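Long-range contacts in Alr4995 protein (Nostoc sp., PDB 6LRF), which converts arginine to ornithine as an arginine dihydrolase of the guanidino-modifying (GME) family and is also an ornithine cyclodeaminase, which forms proline from ornithine: residues 80-85 against 108-113; 120-125 against 166-171; 140-145 against 336-341; 155-160 against 280-285; 189-194 against 340-345. One frame throughout, in Å; residues are numbered along the deposited sequence.

Contact 1 (80-85 against 108-113); sequences VVLSRF and VYELPK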
# COMPACT_ATOMS: atom_id res chain seq x y z
N VAL B 80 7.49 13.25 58.71
CA VAL B 80 8.05 12.60 57.53
C VAL B 80 7.17 11.41 57.15
O VAL B 80 6.70 10.68 58.02
CB VAL B 80 9.54 12.15 57.74
CG1 VAL B 80 9.72 11.53 59.08
CG2 VAL B 80 9.99 11.16 56.66
N VAL B 81 6.88 11.25 55.86
CA VAL B 81 6.33 10.00 55.36
C VAL B 81 7.53 9.21 54.85
O VAL B 81 8.24 9.66 53.96
CB VAL B 81 5.28 10.17 54.25
CG1 VAL B 81 4.70 8.79 53.84
CG2 VAL B 81 4.15 11.10 54.70
N LEU B 82 7.78 8.07 55.48
CA LEU B 82 8.87 7.19 55.11
C LEU B 82 8.63 6.57 53.73
O LEU B 82 7.53 6.15 53.43
CB LEU B 82 9.01 6.08 56.15
CG LEU B 82 10.25 5.18 56.12
CD1 LEU B 82 11.48 5.97 56.51
CD2 LEU B 82 10.04 3.99 57.06
N SER B 83 9.66 6.51 52.90
CA SER B 83 9.52 5.76 51.65
C SER B 83 9.28 4.28 51.89
O SER B 83 9.86 3.67 52.80
CB SER B 83 10.76 5.94 50.78
OG SER B 83 10.78 7.25 50.23
N ARG B 84 8.39 3.72 51.08
CA ARG B 84 8.28 2.29 50.92
C ARG B 84 8.69 1.96 49.47
O ARG B 84 7.97 2.29 48.52
CB ARG B 84 6.86 1.80 51.23
CG ARG B 84 6.64 0.29 51.04
CD ARG B 84 7.72 -0.55 51.73
NE ARG B 84 7.48 -1.99 51.59
CZ ARG B 84 8.29 -2.94 52.06
NH1 ARG B 84 7.99 -4.22 51.89
NH2 ARG B 84 9.42 -2.61 52.69
N PHE B 85 9.86 1.35 49.29
CA PHE B 85 10.39 1.16 47.93
C PHE B 85 9.66 0.02 47.22
O PHE B 85 9.25 -0.96 47.84
CB PHE B 85 11.91 0.88 47.94
CG PHE B 85 12.74 2.08 48.35
CD1 PHE B 85 13.12 3.02 47.41
CD2 PHE B 85 13.13 2.26 49.67
CE1 PHE B 85 13.90 4.13 47.77
CE2 PHE B 85 13.90 3.36 50.05
CZ PHE B 85 14.29 4.30 49.10
N VAL B 108 7.46 9.97 62.27
CA VAL B 108 7.61 9.15 61.08
C VAL B 108 6.34 8.36 60.80
O VAL B 108 5.87 7.58 61.63
CB VAL B 108 8.80 8.17 61.21
CG1 VAL B 108 8.86 7.24 60.01
CG2 VAL B 108 10.11 8.92 61.36
N TYR B 109 5.77 8.58 59.62
CA TYR B 109 4.60 7.83 59.19
C TYR B 109 5.02 6.80 58.16
O TYR B 109 5.89 7.06 57.33
CB TYR B 109 3.55 8.75 58.60
CG TYR B 109 2.98 9.71 59.60
CD1 TYR B 109 3.50 10.98 59.74
CD2 TYR B 109 1.93 9.33 60.41
CE1 TYR B 109 2.97 11.87 60.66
CE2 TYR B 109 1.40 10.21 61.33
CZ TYR B 109 1.92 11.47 61.45
OH TYR B 109 1.37 12.34 62.37
N GLU B 110 4.39 5.64 58.21
CA GLU B 110 4.75 4.56 57.31
C GLU B 110 3.52 4.09 56.56
O GLU B 110 2.45 3.93 57.16
CB GLU B 110 5.37 3.41 58.08
CG GLU B 110 6.69 3.75 58.70
CD GLU B 110 7.23 2.59 59.49
OE1 GLU B 110 6.45 1.99 60.27
OE2 GLU B 110 8.42 2.25 59.33
N LEU B 111 3.68 3.88 55.26
CA LEU B 111 2.58 3.41 54.41
C LEU B 111 2.41 1.91 54.59
O LEU B 111 3.35 1.23 55.02
CB LEU B 111 2.88 3.75 52.95
CG LEU B 111 2.80 5.27 52.79
CD1 LEU B 111 3.84 5.78 51.85
CD2 LEU B 111 1.41 5.64 52.33
N PRO B 112 1.21 1.39 54.28
CA PRO B 112 1.01 -0.06 54.10
C PRO B 112 2.18 -0.68 53.32
O PRO B 112 2.74 -0.01 52.44
CB PRO B 112 -0.28 -0.14 53.30
CG PRO B 112 -1.06 1.07 53.74
CD PRO B 112 -0.04 2.16 54.04
N LYS B 113 2.58 -1.91 53.63
CA LYS B 113 3.82 -2.43 53.05
C LYS B 113 3.69 -2.73 51.55
O LYS B 113 4.69 -2.81 50.83
CB LYS B 113 4.32 -3.66 53.81
CG LYS B 113 4.96 -3.29 55.17
CD LYS B 113 6.01 -4.29 55.66
CE LYS B 113 7.41 -3.65 55.68
NZ LYS B 113 7.69 -2.80 56.87
O HOH W 1 6.20 3.94 54.38

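Contact 2 (120-125 against 166-171); sequences AGDALL and FYHLDT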
# COMPACT_ATOMS: atom_id res chain seq x y z
N ALA B 120 10.82 12.23 48.58
CA ALA B 120 10.86 13.53 47.92
C ALA B 120 11.29 13.36 46.47
O ALA B 120 11.14 14.26 45.65
CB ALA B 120 11.79 14.49 48.67
N GLY B 121 11.84 12.19 46.15
CA GLY B 121 12.13 11.86 44.76
C GLY B 121 10.88 11.76 43.88
O GLY B 121 10.98 11.93 42.68
N ASP B 122 9.72 11.50 44.49
CA ASP B 122 8.45 11.40 43.77
C ASP B 122 7.42 12.41 44.25
O ASP B 122 6.27 12.40 43.79
CB ASP B 122 7.83 10.00 43.90
CG ASP B 122 7.86 9.21 42.58
OD1 ASP B 122 8.23 9.79 41.53
OD2 ASP B 122 7.50 8.01 42.58
N ALA B 123 7.79 13.27 45.19
CA ALA B 123 6.87 14.28 45.69
C ALA B 123 7.62 15.54 46.05
O ALA B 123 8.45 15.54 46.98
CB ALA B 123 6.10 13.76 46.87
N LEU B 124 7.35 16.62 45.32
CA LEU B 124 8.08 17.87 45.52
C LEU B 124 7.19 19.00 45.98
O LEU B 124 6.13 19.26 45.41
CB LEU B 124 8.79 18.26 44.24
CG LEU B 124 9.92 17.28 43.94
CD1 LEU B 124 10.51 17.57 42.59
CD2 LEU B 124 10.98 17.43 45.01
N LEU B 125 7.64 19.69 47.01
CA LEU B 125 6.89 20.81 47.57
C LEU B 125 6.99 22.05 46.69
O LEU B 125 8.04 22.37 46.14
CB LEU B 125 7.40 21.14 48.97
CG LEU B 125 7.03 20.12 50.05
CD1 LEU B 125 7.92 20.29 51.28
CD2 LEU B 125 5.55 20.25 50.43
N PHE B 166 12.37 9.11 32.89
CA PHE B 166 12.12 10.04 33.98
C PHE B 166 11.10 9.39 34.91
O PHE B 166 9.93 9.79 34.98
CB PHE B 166 11.65 11.38 33.41
CG PHE B 166 12.57 11.89 32.33
CD1 PHE B 166 13.80 12.45 32.66
CD2 PHE B 166 12.22 11.78 30.99
CE1 PHE B 166 14.66 12.91 31.66
CE2 PHE B 166 13.06 12.24 29.99
CZ PHE B 166 14.29 12.80 30.32
N TYR B 167 11.61 8.37 35.61
CA TYR B 167 10.84 7.44 36.42
C TYR B 167 10.52 7.99 37.82
O TYR B 167 9.62 7.49 38.49
CB TYR B 167 11.60 6.10 36.53
CG TYR B 167 12.95 6.20 37.24
CD1 TYR B 167 14.07 6.70 36.60
CD2 TYR B 167 13.08 5.81 38.57
CE1 TYR B 167 15.29 6.80 37.25
CE2 TYR B 167 14.30 5.90 39.24
CZ TYR B 167 15.40 6.40 38.58
OH TYR B 167 16.62 6.50 39.24
N HIS B 168 11.28 9.00 38.25
CA HIS B 168 10.95 9.76 39.46
C HIS B 168 10.57 11.18 39.08
O HIS B 168 11.08 11.73 38.10
CB HIS B 168 12.13 9.80 40.45
CG HIS B 168 12.27 8.58 41.30
ND1 HIS B 168 13.47 8.20 41.87
CD2 HIS B 168 11.35 7.67 41.71
CE1 HIS B 168 13.29 7.10 42.57
NE2 HIS B 168 12.02 6.76 42.50
N LEU B 169 9.68 11.77 39.86
CA LEU B 169 9.23 13.13 39.61
C LEU B 169 10.38 14.13 39.59
O LEU B 169 10.37 15.07 38.79
CB LEU B 169 8.22 13.54 40.68
CG LEU B 169 7.59 14.91 40.45
CD1 LEU B 169 6.87 14.96 39.06
CD2 LEU B 169 6.64 15.27 41.59
N ASP B 170 11.37 13.94 40.47
CA ASP B 170 12.46 14.92 40.61
C ASP B 170 13.49 14.84 39.48
O ASP B 170 14.44 15.62 39.46
CB ASP B 170 13.15 14.76 41.98
CG ASP B 170 14.03 13.51 42.09
OD1 ASP B 170 13.98 12.62 41.22
OD2 ASP B 170 14.79 13.42 43.10
N THR B 171 13.30 13.92 38.55
CA THR B 171 14.17 13.86 37.36
C THR B 171 13.64 14.72 36.20
O THR B 171 14.33 14.90 35.20
CB THR B 171 14.34 12.42 36.83
OG1 THR B 171 13.07 11.92 36.41
CG2 THR B 171 14.90 11.52 37.91
O HOH W 2 13.97 15.16 45.22
O HOH W 3 6.99 7.18 39.90

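Contact 3 (140-145 against 336-341); sequences SELDSH and SAPSHE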
# COMPACT_ATOMS: atom_id res chain seq x y z
N SER B 140 6.00 5.35 42.81
CA SER B 140 4.94 5.60 43.77
C SER B 140 3.56 5.34 43.20
O SER B 140 3.26 5.73 42.09
CB SER B 140 5.02 7.05 44.28
OG SER B 140 6.33 7.33 44.74
N GLU B 141 2.72 4.70 44.00
CA GLU B 141 1.33 4.41 43.67
C GLU B 141 0.43 5.61 43.88
O GLU B 141 0.60 6.39 44.83
CB GLU B 141 0.82 3.25 44.52
CG GLU B 141 1.37 1.91 44.14
CD GLU B 141 0.63 1.27 42.97
OE1 GLU B 141 -0.51 1.69 42.67
OE2 GLU B 141 1.20 0.34 42.36
N LEU B 142 -0.55 5.72 43.00
CA LEU B 142 -1.55 6.77 43.05
C LEU B 142 -2.24 6.79 44.41
O LEU B 142 -2.52 7.86 44.98
CB LEU B 142 -2.56 6.57 41.92
CG LEU B 142 -3.73 7.55 41.88
CD1 LEU B 142 -3.22 8.99 41.79
CD2 LEU B 142 -4.65 7.21 40.69
N ASP B 143 -2.49 5.60 44.95
CA ASP B 143 -3.16 5.48 46.24
C ASP B 143 -2.34 5.98 47.46
O ASP B 143 -2.89 6.10 48.55
CB ASP B 143 -3.57 4.03 46.46
CG ASP B 143 -4.83 3.66 45.69
OD1 ASP B 143 -5.50 4.57 45.16
OD2 ASP B 143 -5.16 2.45 45.64
N SER B 144 -1.05 6.24 47.29
CA SER B 144 -0.29 6.80 48.41
C SER B 144 -0.59 8.29 48.62
O SER B 144 -0.35 8.83 49.70
CB SER B 144 1.22 6.61 48.19
OG SER B 144 1.71 7.40 47.11
N HIS B 145 -1.15 8.94 47.61
CA HIS B 145 -1.26 10.39 47.65
C HIS B 145 -2.23 10.88 48.74
O HIS B 145 -1.93 11.89 49.39
CB HIS B 145 -1.65 10.93 46.27
CG HIS B 145 -0.59 10.71 45.23
ND1 HIS B 145 -0.66 11.23 43.96
CD2 HIS B 145 0.58 10.03 45.29
CE1 HIS B 145 0.42 10.87 43.28
NE2 HIS B 145 1.19 10.15 44.07
N SER B 336 -9.05 3.70 41.17
CA SER B 336 -8.66 5.03 41.63
C SER B 336 -8.30 5.91 40.46
O SER B 336 -7.78 5.44 39.44
CB SER B 336 -7.47 4.97 42.60
OG SER B 336 -7.77 4.17 43.73
N ALA B 337 -8.58 7.20 40.62
CA ALA B 337 -8.25 8.22 39.62
C ALA B 337 -7.68 9.45 40.31
O ALA B 337 -7.99 9.71 41.46
CB ALA B 337 -9.50 8.59 38.82
N PRO B 338 -6.83 10.21 39.61
CA PRO B 338 -6.18 11.38 40.23
C PRO B 338 -7.12 12.59 40.37
O PRO B 338 -6.81 13.54 41.10
CB PRO B 338 -5.03 11.68 39.26
CG PRO B 338 -5.56 11.18 37.90
CD PRO B 338 -6.32 9.94 38.24
N SER B 339 -8.25 12.56 39.67
CA SER B 339 -9.21 13.66 39.69
C SER B 339 -10.56 13.15 39.23
O SER B 339 -10.67 12.04 38.69
CB SER B 339 -8.77 14.79 38.77
OG SER B 339 -9.01 14.41 37.42
N HIS B 340 -11.59 13.97 39.41
CA HIS B 340 -12.94 13.59 38.99
C HIS B 340 -13.02 13.44 37.49
O HIS B 340 -13.67 12.53 36.97
CB HIS B 340 -13.98 14.61 39.46
CG HIS B 340 -15.39 14.14 39.29
ND1 HIS B 340 -15.82 12.91 39.76
CD2 HIS B 340 -16.47 14.72 38.71
CE1 HIS B 340 -17.10 12.76 39.47
NE2 HIS B 340 -17.52 13.84 38.83
N GLU B 341 -12.36 14.35 36.78
CA GLU B 341 -12.37 14.32 35.33
C GLU B 341 -11.85 12.98 34.80
O GLU B 341 -12.46 12.37 33.92
CB GLU B 341 -11.54 15.47 34.79
CG GLU B 341 -11.31 15.44 33.30
CD GLU B 341 -10.19 16.38 32.90
OE1 GLU B 341 -9.74 17.15 33.78
OE2 GLU B 341 -9.77 16.36 31.72
O HOH W 4 -6.76 1.36 43.37

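Contact 4 (155-160 against 280-285); sequences EVLSLR and NVYVES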
# COMPACT_ATOMS: atom_id res chain seq x y z
N GLU B 155 -2.41 20.23 50.58
CA GLU B 155 -3.03 19.94 49.29
C GLU B 155 -2.07 19.19 48.37
O GLU B 155 -0.97 19.67 48.10
CB GLU B 155 -3.48 21.23 48.59
CG GLU B 155 -4.10 21.00 47.20
CD GLU B 155 -4.45 22.29 46.48
OE1 GLU B 155 -3.57 23.16 46.33
OE2 GLU B 155 -5.62 22.44 46.06
N VAL B 156 -2.48 18.01 47.90
CA VAL B 156 -1.62 17.18 47.06
C VAL B 156 -2.12 17.16 45.62
O VAL B 156 -3.27 16.83 45.36
CB VAL B 156 -1.54 15.73 47.59
CG1 VAL B 156 -0.79 14.82 46.60
CG2 VAL B 156 -0.86 15.71 48.95
N LEU B 157 -1.25 17.54 44.69
CA LEU B 157 -1.56 17.55 43.27
C LEU B 157 -0.89 16.39 42.55
O LEU B 157 0.34 16.32 42.52
CB LEU B 157 -1.09 18.87 42.65
CG LEU B 157 -1.67 20.15 43.25
CD1 LEU B 157 -1.19 21.35 42.46
CD2 LEU B 157 -3.19 20.07 43.25
N SER B 158 -1.68 15.49 41.97
CA SER B 158 -1.11 14.27 41.37
C SER B 158 -0.69 14.48 39.93
O SER B 158 -1.46 15.01 39.12
CB SER B 158 -2.12 13.12 41.45
OG SER B 158 -2.54 12.91 42.79
N LEU B 159 0.53 14.06 39.60
CA LEU B 159 1.05 14.14 38.22
C LEU B 159 1.42 12.75 37.73
O LEU B 159 2.08 11.99 38.46
CB LEU B 159 2.29 15.05 38.14
CG LEU B 159 2.15 16.50 38.59
CD1 LEU B 159 3.51 17.19 38.52
CD2 LEU B 159 1.13 17.26 37.75
N ARG B 160 1.03 12.42 36.50
CA ARG B 160 1.38 11.11 35.96
C ARG B 160 2.63 11.16 35.09
O ARG B 160 2.73 11.95 34.15
CB ARG B 160 0.23 10.51 35.14
CG ARG B 160 0.57 9.11 34.67
CD ARG B 160 -0.38 8.61 33.61
NE ARG B 160 -0.03 7.24 33.27
CZ ARG B 160 -0.62 6.55 32.31
NH1 ARG B 160 -1.59 7.10 31.60
NH2 ARG B 160 -0.24 5.30 32.07
N ASN B 280 -5.74 18.35 51.45
CA ASN B 280 -6.70 18.31 50.36
C ASN B 280 -6.29 17.26 49.32
O ASN B 280 -5.17 17.29 48.82
CB ASN B 280 -6.80 19.68 49.72
CG ASN B 280 -8.03 19.83 48.89
OD1 ASN B 280 -9.10 19.33 49.26
ND2 ASN B 280 -7.91 20.50 47.75
N VAL B 281 -7.20 16.32 49.03
CA VAL B 281 -6.93 15.28 48.03
C VAL B 281 -7.92 15.39 46.86
O VAL B 281 -9.12 15.62 47.08
CB VAL B 281 -6.97 13.83 48.63
CG1 VAL B 281 -6.46 13.80 50.05
CG2 VAL B 281 -8.37 13.22 48.59
N TYR B 282 -7.43 15.23 45.64
CA TYR B 282 -8.32 15.15 44.48
C TYR B 282 -8.48 13.71 44.01
O TYR B 282 -9.38 13.40 43.21
CB TYR B 282 -7.83 16.04 43.34
CG TYR B 282 -7.76 17.49 43.74
CD1 TYR B 282 -8.89 18.30 43.69
CD2 TYR B 282 -6.58 18.05 44.19
CE1 TYR B 282 -8.83 19.64 44.06
CE2 TYR B 282 -6.51 19.38 44.57
CZ TYR B 282 -7.64 20.17 44.50
OH TYR B 282 -7.56 21.50 44.88
N VAL B 283 -7.62 12.82 44.51
CA VAL B 283 -7.71 11.40 44.20
C VAL B 283 -9.07 10.86 44.64
O VAL B 283 -9.53 11.12 45.76
CB VAL B 283 -6.57 10.62 44.87
CG1 VAL B 283 -6.68 9.12 44.58
CG2 VAL B 283 -5.21 11.16 44.39
N GLU B 284 -9.71 10.13 43.73
CA GLU B 284 -11.01 9.51 43.97
C GLU B 284 -10.96 8.00 43.81
O GLU B 284 -10.12 7.47 43.08
CB GLU B 284 -12.07 10.06 43.02
CG GLU B 284 -12.49 11.47 43.31
CD GLU B 284 -13.57 11.93 42.36
OE1 GLU B 284 -13.92 11.15 41.43
OE2 GLU B 284 -14.08 13.05 42.53
N SER B 285 -11.89 7.32 44.47
CA SER B 285 -11.93 5.87 44.49
C SER B 285 -13.36 5.41 44.38
O SER B 285 -14.28 6.09 44.84
CB SER B 285 -11.31 5.31 45.77
OG SER B 285 -9.92 5.10 45.59

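Contact 5 (189-194 against 340-345); sequences DSYSNR and HEVMEE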
# COMPACT_ATOMS: atom_id res chain seq x y z
N ASP B 189 1.72 13.10 31.09
CA ASP B 189 0.59 12.92 30.18
C ASP B 189 -0.12 14.26 29.97
O ASP B 189 0.23 15.27 30.58
CB ASP B 189 -0.37 11.82 30.69
CG ASP B 189 -1.16 12.23 31.94
OD1 ASP B 189 -0.96 13.35 32.47
OD2 ASP B 189 -2.00 11.41 32.40
N SER B 190 -1.14 14.27 29.12
CA SER B 190 -1.83 15.52 28.81
C SER B 190 -2.56 16.08 30.04
O SER B 190 -2.53 17.29 30.29
CB SER B 190 -2.82 15.30 27.66
OG SER B 190 -4.01 14.69 28.14
N TYR B 191 -3.23 15.21 30.79
CA TYR B 191 -3.91 15.63 32.02
C TYR B 191 -2.95 16.38 32.97
O TYR B 191 -3.30 17.40 33.52
CB TYR B 191 -4.52 14.42 32.75
CG TYR B 191 -5.54 13.64 31.93
CD1 TYR B 191 -6.82 14.17 31.69
CD2 TYR B 191 -5.24 12.38 31.40
CE1 TYR B 191 -7.76 13.46 30.94
CE2 TYR B 191 -6.18 11.68 30.66
CZ TYR B 191 -7.43 12.22 30.43
OH TYR B 191 -8.37 11.53 29.68
N SER B 192 -1.73 15.87 33.12
CA SER B 192 -0.79 16.43 34.08
C SER B 192 -0.24 17.77 33.62
O SER B 192 -0.09 18.70 34.43
CB SER B 192 0.35 15.44 34.32
OG SER B 192 -0.18 14.23 34.83
N ASN B 193 0.03 17.88 32.32
CA ASN B 193 0.45 19.14 31.72
C ASN B 193 -0.61 20.22 31.83
O ASN B 193 -0.31 21.39 32.10
CB ASN B 193 0.84 18.93 30.25
CG ASN B 193 2.29 18.50 30.09
OD1 ASN B 193 3.20 19.18 30.58
ND2 ASN B 193 2.52 17.38 29.42
N ARG B 194 -1.86 19.84 31.64
CA ARG B 194 -2.95 20.78 31.82
C ARG B 194 -2.92 21.32 33.27
O ARG B 194 -3.06 22.52 33.50
CB ARG B 194 -4.30 20.12 31.51
CG ARG B 194 -5.21 20.83 30.50
CD ARG B 194 -6.50 20.01 30.22
NE ARG B 194 -6.17 18.74 29.58
CZ ARG B 194 -6.82 17.59 29.80
NH1 ARG B 194 -7.84 17.54 30.64
NH2 ARG B 194 -6.43 16.47 29.17
N HIS B 340 -11.59 13.97 39.41
CA HIS B 340 -12.94 13.59 38.99
C HIS B 340 -13.02 13.44 37.49
O HIS B 340 -13.67 12.53 36.97
CB HIS B 340 -13.98 14.61 39.46
CG HIS B 340 -15.39 14.14 39.29
ND1 HIS B 340 -15.82 12.91 39.76
CD2 HIS B 340 -16.47 14.72 38.71
CE1 HIS B 340 -17.10 12.76 39.47
NE2 HIS B 340 -17.52 13.84 38.83
N GLU B 341 -12.36 14.35 36.78
CA GLU B 341 -12.37 14.32 35.33
C GLU B 341 -11.85 12.98 34.80
O GLU B 341 -12.46 12.37 33.92
CB GLU B 341 -11.54 15.47 34.79
CG GLU B 341 -11.31 15.44 33.30
CD GLU B 341 -10.19 16.38 32.90
OE1 GLU B 341 -9.74 17.15 33.78
OE2 GLU B 341 -9.77 16.36 31.72
N VAL B 342 -10.74 12.51 35.36
CA VAL B 342 -10.15 11.26 34.87
C VAL B 342 -11.03 10.07 35.28
O VAL B 342 -11.22 9.11 34.52
CB VAL B 342 -8.70 11.06 35.37
CG1 VAL B 342 -8.18 9.67 35.01
CG2 VAL B 342 -7.78 12.14 34.79
N MSE B 343 -11.59 10.14 36.49
CA MSE B 343 -12.54 9.12 36.96
C MSE B 343 -13.76 8.98 36.02
O MSE B 343 -14.21 7.88 35.74
CB MSE B 343 -13.03 9.45 38.37
CG MSE B 343 -14.03 8.42 38.92
SE MSE B 343 -13.26 6.57 39.03
CE MSE B 343 -12.52 6.64 40.87
N GLU B 344 -14.28 10.10 35.54
CA GLU B 344 -15.41 10.08 34.61
C GLU B 344 -15.03 9.41 33.30
O GLU B 344 -15.82 8.67 32.69
CB GLU B 344 -15.90 11.48 34.34
CG GLU B 344 -16.51 12.17 35.54
CD GLU B 344 -17.04 13.55 35.18
OE1 GLU B 344 -16.22 14.44 34.84
OE2 GLU B 344 -18.28 13.72 35.22
N GLU B 345 -13.82 9.69 32.84
CA GLU B 345 -13.35 9.10 31.61
C GLU B 345 -13.26 7.56 31.75
O GLU B 345 -13.69 6.81 30.87
CB GLU B 345 -12.01 9.70 31.22
CG GLU B 345 -11.54 9.34 29.83
CD GLU B 345 -11.88 10.40 28.79
OE1 GLU B 345 -11.78 11.62 29.10
OE2 GLU B 345 -12.23 10.00 27.65

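Contact 1 (80-85 against 108-113)
Parallel strands 79-82 and 107-109 are joined through helices 88-91 and 93-103 as a beta-alpha-beta crossover in the arginine dihydrolase part of the chain. Two nearly straight backbone bonds zip them together, Tyr109 N to Val80 O (2.8 Å) and Leu82 N to Tyr109 O (2.8 Å). On one face of the sheet Val108 is a forked bump seated between Val80 and Leu82. Val108 CG2 presses on Val80 CG1 at 3.5 Å, tighter than ordinary carbon contact, while Val108 CG1 leans on Leu82 CB at 4.0 Å. Val80 CG1 stands in the crowded position between backbone N and carbonyl carbon (chi1 43°), and Phe101 of helix 93-103 touches both valines. Farther along, Leu82 CD2 lies beside the extended Glu110 chain, 3.7 Å from Glu110 CG; the carboxylate itself pairs with Lys98. The other face carries Val81 and Tyr109, the latter stacked on Trp151 of helix 145-152. There Leu111 crosses Val81 at about a right angle, and Leu111 CD1 meets Val81 CG1 at 3.7 Å. Beyond Leu82 the backbones part, and a water bridges them, donating to Leu82 O and accepting from Leu111 N. The chains meet again at Arg84, bent at chi2, whose guanidinium has Lys113 CE over one face and a salt bridge from NH2 to Glu94. Arg84 NE donates to Lys113 O at 3.0 Å, close to the guanidinium plane and onto a carbonyl lone pair.

Contact 2 (120-125 against 166-171)
Leu169, Asp122 and Gly121 supply most of the buried surface where the turn before strand 123-125 meets the short 3-10 segment 169-171. Leu169 lays its side chain along the Asp122 backbone, with CB 3.8 Å from Asp122 CA and CD2 3.6 Å from Asp122 O. In return Asp122 OD1 accepts from Leu169 N at 3.0 Å, met nearly along its C-O axis. The other carboxylate oxygen, OD2, binds Ser140 OG and a water that also donates to Tyr167 O, so both oxygens are engaged in a buried place. Gly121 O takes Asp170 N at 3.0 Å, the donor standing 33° above the carbonyl plane, and His168 CB packs on the same oxygen at 3.3 Å. The Asp122 carboxylate is turned almost square to the His168 ring, whose NE2 bonds to Glu118. An alanine in place of Asp122 would remove both oxygens and would probably leave Leu169 N and Ser140 OG without these acceptors, loosening the turn. Leu124 CD1 adds a touch on Asp170 CA at 3.8 Å, and Asn219 takes hold of Asp170 O. Asp122 and Leu124 bond through their backbones to strand 132-136, and Ala123 rests on Leu74 of strand 73-76.

Contact 3 (140-145 against 336-341)
Leu142 reaches across with CG anti to its backbone N (chi1 177°), which sets both methyl groups against the end of strand 329-337 and the proline that follows it. Leu142 CD2 sits 3.8 Å from Ser336 O and 4.0 Å from Pro338 CD, while Leu142 CD1 lies 4.1 Å from Pro338 CB. The leucine and proline side chains cross at about a right angle, and Tyr136 and Ser158 of the neighbouring strands 132-136 and 155-160 touch both. Asp143, next in the chain, turns the other way, its CG beside the backbone N and anti to the carbonyl carbon (chi1 -79°). That carries OD1 to Ser336 OG, a hydroxyl itself set anti to its carbonyl carbon (chi1 -58°). Ser336 OG donates at 2.7 Å to the syn lone pair of Asp143 OD1, and a water closes the ring by donating to Asp143 OD2 and Ser336 OG. Asp143 OD2 also forms salt bridges with Lys334 and with Arg325 of a second subunit, so the buried carboxylate is likely to stay charged. An alanine here would lose all of these bonds and would probably disturb both the seat of Ser336 and the subunit contact. The turn that carries Asp143 is fastened by Ser144 OG, which donates to Glu141 O at 2.7 Å, an oxygen that also accepts from Ser144 N. Ser339 OG accepts from Val342 N as the N-cap of helix 340-352, where strand 329-337 passes through a short loop into that helix; this junction docks on the loop leading into helix 145-152.

Contact 4 (155-160 against 280-285)
The Tyr282 ring meets strand 155-160 with its edge: Glu155 OE2 and Val156 O lie near the ring plane, and Leu157 CD2 approaches obliquely, 3.6 Å from Tyr282 CE2. The Glu155 carboxylate is turned 39° from the ring and 34° from the Asn280 amide. Its OE2 takes the Tyr282 hydroxyl in a very short bond, OH to OE2 2.5 Å, on the lone pair away from OE1. Asn280 ND2 adds a weak bond to Glu155 OE2 at 3.4 Å. Arg199 of helix 190-199 pairs with Glu155 OE1, which would favour a charged carboxylate. The extended glutamate, CG anti to its backbone N, runs beside Asn280, with Glu155 CB 3.8 Å from Asn280 CB. In the backbone, Val156 N donates almost straight to Asn280 O at 2.9 Å. The parallel chains then splay, the CA separation growing from 4.2 Å at Glu155 and Asn280 to 7.7 Å at Ser158 and Val283. There Val283 CG2 still rests on Ser158 OG, which bonds to His145. Strand 155-160 lies in a mixed sheet between strands 132-136 and 280-292, with helix 145-152 packed on Val156 and helix 190-199 on Leu157.

Contact 5 (189-194 against 340-345)
Tyr191 has CG anti to its carbonyl carbon (chi1 -59°), which swings the ring out from helix 190-199 toward helix 340-352. Arg194, one turn on, has a first torsion well away from a staggered value (chi1 -128°) and bends again at chi3, bringing NH1 alongside. From the facing helix Glu341 answers with an extended chain whose CG is anti to the backbone N. Its OE2 is the meeting point: it pairs with Arg194 NH1 at 2.5 Å, a salt bridge whose hydrogen bond is weak because it is strongly bent. The same OE2 lies at the edge of the Tyr191 ring, 3.6 Å from CE1. Val342 CG2 covers one face of that ring in a CH-pi contact, 3.9 Å from the centroid, and Ser190 OG lies over the opposite face toward the rim. The two short helical segments run nearly antiparallel, 159° between their directions, with axes 12.0 Å apart, a spacing bridged chiefly by the long Tyr191, Arg194 and Glu341 side chains. The packing joins a helix of the dihydrolase part to one in the LOR/SDH region. His556 of helix 554-567 touches Arg194, Glu341 and Glu345, so a helix of the C-terminal Rossmann region also borders this contact. At the start of helix 190-199 Asp189 is the N-cap, its OD1 accepting from Ser192 N at 2.7 Å and from Ser192 OG at 2.6 Å, both from above the carboxylate plane. Tyr191 OH makes a weak, long bond to Glu345 OE1 at 3.5 Å.

In the fold
Contacts 3 and 4 are the closest pair, centres about 6 Å apart, with contact 4 nested in the loop that contact 3 closes; Ala337 O and Glu284 N (2.9 Å) link them as neighbouring strands. Contact 5, its centre about 11 Å from each of theirs, shares helix 340-352 with contact 3 and meets contact 4 where Ser192 OG bonds to Arg160 N at 2.7 Å. Contact 2 reaches contact 3 by a side-chain bond and contact 4 by leucine packing. Contact 1 lies outermost, touching contact 3 at Leu111 and Ser144, its centre about 27 Å from that of contact 5. Contacts 1 and 2 belong to the arginine dihydrolase region, while contacts 3 and 5 tie it to the LOR/SDH region.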